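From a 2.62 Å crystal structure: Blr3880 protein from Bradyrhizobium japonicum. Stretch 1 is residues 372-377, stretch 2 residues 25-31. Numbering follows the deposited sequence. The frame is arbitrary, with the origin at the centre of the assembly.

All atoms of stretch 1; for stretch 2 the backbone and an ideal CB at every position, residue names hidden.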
# COMPACT_ATOMS: atom_id res chain seq x y z
N LEU A 372 -4.35 9.51 10.96
CA LEU A 372 -5.58 8.77 10.74
C LEU A 372 -5.73 7.63 11.74
O LEU A 372 -5.27 6.52 11.51
CB LEU A 372 -5.62 8.21 9.31
CG LEU A 372 -7.03 7.90 8.80
CD1 LEU A 372 -7.84 9.19 8.70
CD2 LEU A 372 -6.94 7.22 7.44
N SER A 373 -6.39 7.92 12.85
CA SER A 373 -6.60 6.91 13.89
C SER A 373 -7.63 5.90 13.40
O SER A 373 -8.29 6.13 12.38
CB SER A 373 -7.12 7.57 15.17
OG SER A 373 -8.37 8.21 14.95
N PRO A 374 -7.76 4.76 14.09
CA PRO A 374 -8.75 3.79 13.64
C PRO A 374 -10.14 4.40 13.76
O PRO A 374 -11.05 4.02 13.04
CB PRO A 374 -8.53 2.61 14.59
CG PRO A 374 -7.99 3.24 15.81
CD PRO A 374 -7.02 4.25 15.25
N TYR A 375 -10.28 5.38 14.64
CA TYR A 375 -11.55 6.07 14.83
C TYR A 375 -11.87 6.96 13.64
O TYR A 375 -12.97 6.92 13.10
CB TYR A 375 -11.52 6.93 16.09
CG TYR A 375 -11.47 6.13 17.36
CD1 TYR A 375 -12.63 5.59 17.91
CD2 TYR A 375 -10.28 5.92 18.02
CE1 TYR A 375 -12.59 4.86 19.09
CE2 TYR A 375 -10.22 5.19 19.20
CZ TYR A 375 -11.38 4.67 19.74
OH TYR A 375 -11.31 3.96 20.92
N ARG A 376 -10.89 7.77 13.24
CA ARG A 376 -11.04 8.68 12.11
C ARG A 376 -11.15 7.94 10.78
O ARG A 376 -11.95 8.29 9.91
CB ARG A 376 -9.85 9.65 12.06
CG ARG A 376 -9.81 10.66 13.19
CD ARG A 376 -8.49 11.42 13.19
NE ARG A 376 -8.51 12.53 14.14
CZ ARG A 376 -7.46 13.30 14.41
NH1 ARG A 376 -6.31 13.08 13.80
NH2 ARG A 376 -7.56 14.30 15.27
N GLY A 377 -10.32 6.91 10.61
CA GLY A 377 -10.32 6.15 9.38
C GLY A 377 -11.61 5.40 9.12
O GLY A 377 -12.15 5.44 8.02
N UNK A 25 -10.09 12.35 22.91
CA UNK A 25 -11.17 11.53 23.45
C UNK A 25 -12.09 11.03 22.34
O UNK A 25 -13.31 11.16 22.42
CB UNK A 25 -11.97 12.32 24.48
N UNK A 26 -11.48 10.43 21.33
CA UNK A 26 -12.22 9.94 20.17
C UNK A 26 -13.19 8.81 20.48
O UNK A 26 -14.17 8.63 19.75
CB UNK A 26 -11.23 9.47 19.10
N UNK A 27 -12.94 8.06 21.55
CA UNK A 27 -13.81 6.95 21.94
C UNK A 27 -15.26 7.42 22.00
O UNK A 27 -16.18 6.67 21.70
CB UNK A 27 -13.38 6.37 23.29
N UNK A 28 -15.45 8.67 22.40
CA UNK A 28 -16.76 9.27 22.52
C UNK A 28 -17.52 9.33 21.20
O UNK A 28 -18.74 9.54 21.20
CB UNK A 28 -16.62 10.68 23.10
N UNK A 29 -16.82 9.17 20.09
CA UNK A 29 -17.50 9.23 18.79
C UNK A 29 -17.92 7.83 18.36
O UNK A 29 -18.78 7.68 17.50
CB UNK A 29 -16.60 9.86 17.73
N UNK A 30 -17.32 6.82 18.98
CA UNK A 30 -17.61 5.42 18.67
C UNK A 30 -18.68 4.82 19.59
O UNK A 30 -19.01 5.36 20.64
CB UNK A 30 -16.33 4.59 18.77
N UNK A 31 -19.22 3.68 19.15
CA UNK A 31 -20.25 2.95 19.88
C UNK A 31 -19.85 1.48 19.81
O UNK A 31 -19.78 0.90 18.73
CB UNK A 31 -21.65 3.19 19.30

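Stretch 1 enters a helix at Pro374, with Ser373 at the N-cap position: its OG accepts a capping bond from Arg376 N (3.1 Å, N-H...O angle 164°). Toward stretch 2 it presents three features, namely the Ser373 hydroxyl, the broad ring of Tyr375 and the extended side chain of Arg376.

Position 25 has an extended phi of -156° with psi near 51°, and its ideal CB has nothing of stretch 1 within 5.5 Å. Stretch 1 therefore sets no preference, and many polar or small residues would serve. The residue is Asn25; its side chain makes no contact with stretch 1.

Position 26 is the most constrained. Its CA lies 6.6 Å from Tyr375 CA, the closest CA pair between the two stretches, and CA-to-CB points toward stretch 1, placing the ideal CB 3.8 Å from Tyr375 CG and 5.2 Å from Ser373 OG. The backbone angles, -64°/-25°, suit a helical turn. A methylene at CB can lie against the ring, while beyond it wait a hydroxyl whose oxygen already accepts a hydrogen bond from Arg376 N, leaving its own hydrogen to give, and a guanidinium. An acceptor is favoured, and an acid most of all; Glu or Asp are obvious candidates, Gln a neutral alternative, with the longer chains better able to span the gap. The deposited residue is Glu26, with chi1 m and chi2 t. Its CB sits over one face of the Tyr375 ring in a CH-pi contact, 4.2 Å from the centroid and 27° off the normal. Ser373 OG donates to Glu26 OE2 (3.1 Å), and Glu26 OE1 forms a salt bridge with Arg376 NE (3.4 Å). The serine hydroxyl thus caps the helix and anchors the neighbouring segment at once.

At position 27, CA-to-CB points away overall, yet the ideal CB is 4.0 Å from Tyr375 OH. A chain with flexible methylenes could pass the phenol oxygen, so Gln, Glu, Lys or Met would all be reasonable. It is Gln27, whose CG comes within 3.4 Å of Tyr375 OH; its backbone N lies over the same ring face as Glu26 CB.

Position 28 points away into space free of stretch 1, and almost any residue compatible with a 3-10 turn would fit; it is Ala28.

Position 29 points toward stretch 1, but its ideal CB has no neighbour there within 5.5 Å, so a small residue suffices without being demanded. Ala29 makes no contact across the gap, and its N donates to Glu26 O (2.7 Å), closing a tight turn.

At position 30, where the strand begins, CB points toward stretch 1 and ideally lies 3.8 Å from Tyr375 CE1. A small apolar group is well matched to this spot, with Ala the simplest fit and a somewhat larger apolar residue such as Val conceivable. Ala30 places CB at the ring edge.

Position 31 is out of reach, with extended strand angles, and is unconstrained by stretch 1; Arg31 occupies it.

Stretch 2 25-31: NEQAAAR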
# COMPACT_ATOMS: atom_id res chain seq x y z
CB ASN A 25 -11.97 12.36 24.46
CG ASN A 25 -13.00 11.55 25.18
OD1 ASN A 25 -12.70 10.46 25.69
ND2 ASN A 25 -14.22 12.07 25.24
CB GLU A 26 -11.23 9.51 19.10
CG GLU A 26 -10.11 10.51 18.89
CD GLU A 26 -9.36 10.27 17.59
OE1 GLU A 26 -9.91 10.59 16.52
OE2 GLU A 26 -8.22 9.77 17.65
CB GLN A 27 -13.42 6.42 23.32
CG GLN A 27 -11.96 6.03 23.48
CD GLN A 27 -11.01 7.24 23.59
OE1 GLN A 27 -10.54 7.80 22.58
NE2 GLN A 27 -10.74 7.65 24.83
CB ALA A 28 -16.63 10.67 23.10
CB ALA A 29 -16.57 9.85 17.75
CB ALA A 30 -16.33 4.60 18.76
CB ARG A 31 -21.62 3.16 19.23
CG ARG A 31 -22.74 2.43 19.92
CD ARG A 31 -23.90 2.24 18.95
NE ARG A 31 -24.80 3.39 18.86
CZ ARG A 31 -25.53 3.67 17.78
NH1 ARG A 31 -25.46 2.90 16.71
NH2 ARG A 31 -26.34 4.71 17.78
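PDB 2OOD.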